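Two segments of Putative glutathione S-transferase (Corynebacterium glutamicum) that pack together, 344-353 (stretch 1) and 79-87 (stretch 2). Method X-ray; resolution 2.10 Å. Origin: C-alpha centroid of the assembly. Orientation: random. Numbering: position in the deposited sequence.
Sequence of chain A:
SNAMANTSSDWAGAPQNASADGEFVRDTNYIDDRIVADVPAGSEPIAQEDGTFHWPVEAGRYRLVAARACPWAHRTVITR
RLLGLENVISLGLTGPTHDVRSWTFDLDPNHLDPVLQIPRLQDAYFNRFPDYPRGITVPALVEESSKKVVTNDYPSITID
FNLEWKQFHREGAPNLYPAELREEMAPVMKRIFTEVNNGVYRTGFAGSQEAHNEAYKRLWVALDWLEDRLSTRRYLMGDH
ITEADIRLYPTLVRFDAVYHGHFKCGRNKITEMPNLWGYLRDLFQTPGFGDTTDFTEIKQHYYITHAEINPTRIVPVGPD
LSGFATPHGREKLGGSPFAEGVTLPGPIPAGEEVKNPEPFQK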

ATOM      1  N   LEU A 344     -35.824   5.624   2.524  1.00 25.11           N
ATOM      2  CA  LEU A 344     -34.485   5.490   3.122  1.00 25.76           C
ATOM      3  C   LEU A 344     -34.598   4.905   4.535  1.00 24.92           C
ATOM      4  O   LEU A 344     -35.637   5.029   5.163  1.00 24.34           O
ATOM      5  CB  LEU A 344     -33.808   6.860   3.163  1.00 25.81           C
ATOM      6  CG  LEU A 344     -33.587   7.553   1.798  1.00 28.76           C
ATOM      7  CD1 LEU A 344     -32.776   8.871   1.910  1.00 30.06           C
ATOM      8  CD2 LEU A 344     -32.857   6.612   0.841  1.00 28.13           C
ATOM      9  N   PRO A 345     -33.548   4.236   5.025  1.00 24.53           N
ATOM     10  CA  PRO A 345     -33.592   3.704   6.386  1.00 24.64           C
ATOM     11  C   PRO A 345     -33.830   4.788   7.421  1.00 24.75           C
ATOM     12  O   PRO A 345     -33.403   5.897   7.222  1.00 24.35           O
ATOM     13  CB  PRO A 345     -32.193   3.114   6.572  1.00 25.22           C
ATOM     14  CG  PRO A 345     -31.793   2.718   5.168  1.00 25.11           C
ATOM     15  CD  PRO A 345     -32.322   3.832   4.319  1.00 25.38           C
ATOM     16  N   GLY A 346     -34.515   4.468   8.506  1.00 24.99           N
ATOM     17  CA  GLY A 346     -34.685   5.409   9.612  1.00 25.06           C
ATOM     18  C   GLY A 346     -33.431   5.479  10.454  1.00 25.38           C
ATOM     19  O   GLY A 346     -32.463   4.760  10.188  1.00 25.66           O
ATOM     20  N   PRO A 347     -33.440   6.330  11.495  1.00 25.85           N
ATOM     21  CA  PRO A 347     -32.264   6.531  12.342  1.00 26.02           C
ATOM     22  C   PRO A 347     -31.682   5.208  12.871  1.00 25.93           C
ATOM     23  O   PRO A 347     -32.428   4.319  13.278  1.00 25.00           O
ATOM     24  CB  PRO A 347     -32.806   7.395  13.491  1.00 26.90           C
ATOM     25  CG  PRO A 347     -34.074   8.083  12.902  1.00 26.26           C
ATOM     26  CD  PRO A 347     -34.639   7.019  12.018  1.00 26.14           C
ATOM     27  N   ILE A 348     -30.359   5.073  12.857  1.00 25.99           N
ATOM     28  CA  ILE A 348     -29.722   3.803  13.253  1.00 26.42           C
ATOM     29  C   ILE A 348     -30.007   3.546  14.760  1.00 26.21           C
ATOM     30  O   ILE A 348     -30.000   4.467  15.549  1.00 25.08           O
ATOM     31  CB  ILE A 348     -28.202   3.842  12.908  1.00 27.27           C
ATOM     32  CG1 ILE A 348     -27.625   2.425  12.794  1.00 29.46           C
ATOM     33  CG2 ILE A 348     -27.432   4.722  13.920  1.00 27.70           C
ATOM     34  CD1 ILE A 348     -26.385   2.326  11.895  1.00 29.71           C
ATOM     35  N   PRO A 349     -30.342   2.311  15.155  1.00 26.12           N
ATOM     36  CA  PRO A 349     -30.731   2.183  16.570  1.00 25.85           C
ATOM     37  C   PRO A 349     -29.611   2.463  17.574  1.00 25.90           C
ATOM     38  O   PRO A 349     -28.405   2.293  17.260  1.00 24.31           O
ATOM     39  CB  PRO A 349     -31.218   0.722  16.664  1.00 26.92           C
ATOM     40  CG  PRO A 349     -31.695   0.406  15.235  1.00 26.96           C
ATOM     41  CD  PRO A 349     -30.648   1.083  14.388  1.00 26.62           C
ATOM     42  N   ALA A 350     -30.008   2.925  18.759  1.00 25.53           N
ATOM     43  CA  ALA A 350     -29.076   3.302  19.810  1.00 25.85           C
ATOM     44  C   ALA A 350     -28.240   2.081  20.143  1.00 25.90           C
ATOM     45  O   ALA A 350     -28.783   1.004  20.357  1.00 26.78           O
ATOM     46  CB  ALA A 350     -29.831   3.827  21.086  1.00 26.68           C
ATOM     47  N   GLY A 351     -26.923   2.220  20.138  1.00 25.21           N
ATOM     48  CA  GLY A 351     -26.059   1.067  20.384  1.00 25.36           C
ATOM     49  C   GLY A 351     -25.562   0.394  19.106  1.00 25.23           C
ATOM     50  O   GLY A 351     -24.578  -0.361  19.135  1.00 25.89           O
ATOM     51  N   GLU A 352     -26.194   0.672  17.972  1.00 24.41           N
ATOM     52  CA  GLU A 352     -25.763   0.031  16.725  1.00 24.22           C
ATOM     53  C   GLU A 352     -24.961   0.967  15.832  1.00 23.69           C
ATOM     54  O   GLU A 352     -24.581   0.562  14.754  1.00 22.02           O
ATOM     55  CB  GLU A 352     -26.956  -0.530  15.923  1.00 24.52           C
ATOM     56  CG  GLU A 352     -27.872  -1.446  16.701  1.00 24.90           C
ATOM     57  CD  GLU A 352     -28.877  -2.215  15.821  1.00 26.31           C
ATOM     58  OE1 GLU A 352     -28.813  -2.179  14.559  1.00 27.44           O
ATOM     59  OE2 GLU A 352     -29.742  -2.871  16.418  1.00 24.24           O
ATOM     60  N   GLU A 353     -24.758   2.213  16.244  1.00 23.84           N
ATOM     61  CA  GLU A 353     -23.927   3.161  15.472  1.00 24.11           C
ATOM     62  C   GLU A 353     -22.440   2.782  15.480  1.00 23.34           C
ATOM     63  O   GLU A 353     -21.994   2.059  16.336  1.00 22.84           O
ATOM     64  CB  GLU A 353     -24.121   4.596  15.983  1.00 24.70           C
ATOM     65  CG  GLU A 353     -23.434   4.946  17.295  1.00 27.07           C
ATOM     66  CD  GLU A 353     -24.129   4.390  18.571  1.00 31.76           C
ATOM     67  OE1 GLU A 353     -25.259   3.830  18.510  1.00 32.23           O
ATOM     68  OE2 GLU A 353     -23.503   4.519  19.649  1.00 35.28           O
TER
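Stretch 2 (79-87) TRRLLGLEN

Stretch 2 enters as the last turn of a helix that begins before Thr79 and continues as loop; stretch 1 has no regular secondary structure. The two run in the same sense: Pro345 lies nearest Leu82 (CA to CA 5.9 Å) and Pro349 nearest Glu86 (CA to CA 7.5 Å), so both chains advance by four residues between these points. The contact buries 410 Å² in all.

Arg81 contributes the largest area. Its CA-to-CB bond points sideways, yet the extended side chain (chi1 178°, chi3 178°, with chi2 off-well at 148° and chi4 at 74°) brings the guanidinium to stretch 1. There Gly346 O lies near the guanidinium plane and accepts from both terminal nitrogens, Arg81 NH1 and Arg81 NH2, each 3.0 Å from Gly346 O; N-H...O angles of 142° and 143° are those of a nearly symmetric fork. Pro345 CB covers one face, 3.8 Å from Arg81 CZ, while Ile348 CD1 lies over the opposite face and approaches Arg81 CD to 3.8 Å. Ile348, with both chi angles t, thus packs along the aliphatic part of the arginine as well. The Pro345 ring, C-gamma exo, also meets the helix backbone, with Pro345 CG 3.7 Å from Arg81 O.

Within stretch 2, Glu86 folds back to Arg81: chi1 m and chi2 t place Glu86 OE2 3.2 Å from Arg81 NH1 in a salt bridge. This return follows the helix end, where Gly84 takes positive phi (77°) in a Schellman motif, with Leu85 N 3.0 Å from Arg80 O. The carboxylate rests against Pro349, whose CD is 3.5 Å from Glu86 CD.

Arg80 also starts sideways and reaches across with chi1 to chi3 all t. Its end-on salt bridge to Glu352 is bidentate: Arg80 NH1 to Glu352 OE1 is 2.8 Å at 162°, and Arg80 NH2 to Glu352 OE2 is 2.9 Å at 177°. Glu352 closes a type II turn from Pro349, its N 2.8 Å from Pro349 O; its CA-to-CB bond points toward stretch 2, and chi1 m with chi2 t carries the carboxylate to Arg80. Gly351, at phi 96°, occupies a turn position where a CB would jam against the preceding carbonyl O.

Glu352 OE1 and Glu86 OE2 are like charges only 4.0 Å apart. Water 1 donates to both, 2.7 Å from Glu86 OE2 and 2.7 Å from Glu352 OE1, while each carboxylate also faces an arginine. Water 3 similarly joins Glu86 OE1 to Pro347 O, at 2.7 Å from each.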

ATOM      1  N   THR A  79     -27.694  -5.388   4.863  1.00 21.38           N
ATOM      2  CA  THR A  79     -28.987  -5.791   4.342  1.00 21.36           C
ATOM      3  C   THR A  79     -30.069  -5.550   5.411  1.00 21.66           C
ATOM      4  O   THR A  79     -31.139  -5.017   5.106  1.00 20.81           O
ATOM      5  CB  THR A  79     -28.944  -7.248   3.880  1.00 22.18           C
ATOM      6  OG1 THR A  79     -27.932  -7.382   2.864  1.00 21.18           O
ATOM      7  CG2 THR A  79     -30.307  -7.696   3.316  1.00 19.25           C
ATOM      8  N   ARG A  80     -29.769  -5.914   6.656  1.00 21.07           N
ATOM      9  CA  ARG A  80     -30.681  -5.675   7.778  1.00 21.37           C
ATOM     10  C   ARG A  80     -31.057  -4.202   7.900  1.00 21.94           C
ATOM     11  O   ARG A  80     -32.246  -3.858   8.097  1.00 21.20           O
ATOM     12  CB  ARG A  80     -30.111  -6.215   9.089  1.00 20.71           C
ATOM     13  CG  ARG A  80     -30.928  -5.969  10.359  1.00 20.43           C
ATOM     14  CD  ARG A  80     -30.323  -6.678  11.529  1.00 21.42           C
ATOM     15  NE  ARG A  80     -30.830  -6.249  12.843  1.00 19.55           N
ATOM     16  CZ  ARG A  80     -30.334  -5.248  13.574  1.00 20.96           C
ATOM     17  NH1 ARG A  80     -29.325  -4.493  13.144  1.00 20.84           N
ATOM     18  NH2 ARG A  80     -30.863  -4.992  14.755  1.00 19.43           N
ATOM     19  N   ARG A  81     -30.065  -3.329   7.780  1.00 21.61           N
ATOM     20  CA  ARG A  81     -30.337  -1.901   7.805  1.00 21.06           C
ATOM     21  C   ARG A  81     -31.140  -1.403   6.574  1.00 21.21           C
ATOM     22  O   ARG A  81     -32.129  -0.666   6.727  1.00 21.34           O
ATOM     23  CB  ARG A  81     -29.052  -1.117   7.984  1.00 21.83           C
ATOM     24  CG  ARG A  81     -29.248   0.405   7.983  1.00 20.93           C
ATOM     25  CD  ARG A  81     -28.274   1.141   8.868  1.00 23.47           C
ATOM     26  NE  ARG A  81     -28.524   2.575   8.753  1.00 24.57           N
ATOM     27  CZ  ARG A  81     -29.563   3.206   9.306  1.00 23.90           C
ATOM     28  NH1 ARG A  81     -30.448   2.561  10.080  1.00 23.34           N
ATOM     29  NH2 ARG A  81     -29.704   4.503   9.111  1.00 23.25           N
ATOM     30  N   LEU A  82     -30.725  -1.782   5.370  1.00 19.99           N
ATOM     31  CA  LEU A  82     -31.381  -1.312   4.179  1.00 20.71           C
ATOM     32  C   LEU A  82     -32.857  -1.682   4.182  1.00 20.42           C
ATOM     33  O   LEU A  82     -33.702  -0.868   3.801  1.00 20.38           O
ATOM     34  CB  LEU A  82     -30.711  -1.869   2.924  1.00 20.99           C
ATOM     35  CG  LEU A  82     -29.391  -1.228   2.476  1.00 20.40           C
ATOM     36  CD1 LEU A  82     -28.821  -2.025   1.308  1.00 19.21           C
ATOM     37  CD2 LEU A  82     -29.630   0.232   2.082  1.00 18.18           C
ATOM     38  N   LEU A  83     -33.167  -2.903   4.638  1.00 19.80           N
ATOM     39  CA  LEU A  83     -34.538  -3.404   4.598  1.00 19.66           C
ATOM     40  C   LEU A  83     -35.412  -2.978   5.764  1.00 20.54           C
ATOM     41  O   LEU A  83     -36.624  -3.165   5.701  1.00 21.53           O
ATOM     42  CB  LEU A  83     -34.548  -4.930   4.490  1.00 18.48           C
ATOM     43  CG  LEU A  83     -33.863  -5.430   3.198  1.00 19.53           C
ATOM     44  CD1 LEU A  83     -33.838  -6.980   3.229  1.00 17.93           C
ATOM     45  CD2 LEU A  83     -34.564  -4.914   1.935  1.00 17.77           C
ATOM     46  N   GLY A  84     -34.812  -2.454   6.829  1.00 20.20           N
ATOM     47  CA  GLY A  84     -35.570  -2.041   8.011  1.00 20.54           C
ATOM     48  C   GLY A  84     -35.982  -3.215   8.871  1.00 20.85           C
ATOM     49  O   GLY A  84     -37.111  -3.254   9.374  1.00 20.74           O
ATOM     50  N   LEU A  85     -35.075  -4.179   9.024  1.00 19.77           N
ATOM     51  CA  LEU A  85     -35.289  -5.319   9.878  1.00 20.74           C
ATOM     52  C   LEU A  85     -34.671  -5.127  11.256  1.00 21.63           C
ATOM     53  O   LEU A  85     -34.701  -6.054  12.071  1.00 21.59           O
ATOM     54  CB  LEU A  85     -34.784  -6.613   9.228  1.00 20.25           C
ATOM     55  CG  LEU A  85     -35.492  -7.027   7.944  1.00 21.65           C
ATOM     56  CD1 LEU A  85     -34.822  -8.236   7.302  1.00 17.95           C
ATOM     57  CD2 LEU A  85     -37.026  -7.318   8.232  1.00 17.83           C
ATOM     58  N   GLU A  86     -34.189  -3.916  11.557  1.00 22.17           N
ATOM     59  CA  GLU A  86     -33.500  -3.664  12.820  1.00 23.47           C
ATOM     60  C   GLU A  86     -34.424  -3.772  14.042  1.00 24.07           C
ATOM     61  O   GLU A  86     -33.967  -4.109  15.141  1.00 23.95           O
ATOM     62  CB  GLU A  86     -32.845  -2.262  12.820  1.00 24.14           C
ATOM     63  CG  GLU A  86     -31.700  -2.121  11.811  1.00 25.51           C
ATOM     64  CD  GLU A  86     -31.349  -0.673  11.454  1.00 27.56           C
ATOM     65  OE1 GLU A  86     -32.263   0.167  11.411  1.00 30.53           O
ATOM     66  OE2 GLU A  86     -30.159  -0.369  11.224  1.00 27.82           O
ATOM     67  N   ASN A  87     -35.707  -3.466  13.872  1.00 23.69           N
ATOM     68  CA  ASN A  87     -36.618  -3.555  14.983  1.00 24.42           C
ATOM     69  C   ASN A  87     -37.270  -4.953  15.123  1.00 24.09           C
ATOM     70  O   ASN A  87     -38.096  -5.140  15.998  1.00 25.16           O
ATOM     71  CB  ASN A  87     -37.699  -2.482  14.819  1.00 25.55           C
ATOM     72  CG  ASN A  87     -38.481  -2.625  13.454  1.00 30.26           C
ATOM     73  OD1 ASN A  87     -38.091  -3.389  12.508  1.00 31.14           O
ATOM     74  ND2 ASN A  87     -39.551  -1.851  13.342  1.00 36.75           N
TER
HETATM   75  O   HOH W   1     -27.850  -1.459  12.104  1.00 27.67           O
HETATM   76  O   HOH W   2     -32.311  -2.361  17.184  1.00 40.73           O
HETATM   77  O   HOH W   3     -33.804   2.240  12.212  1.00 46.82           O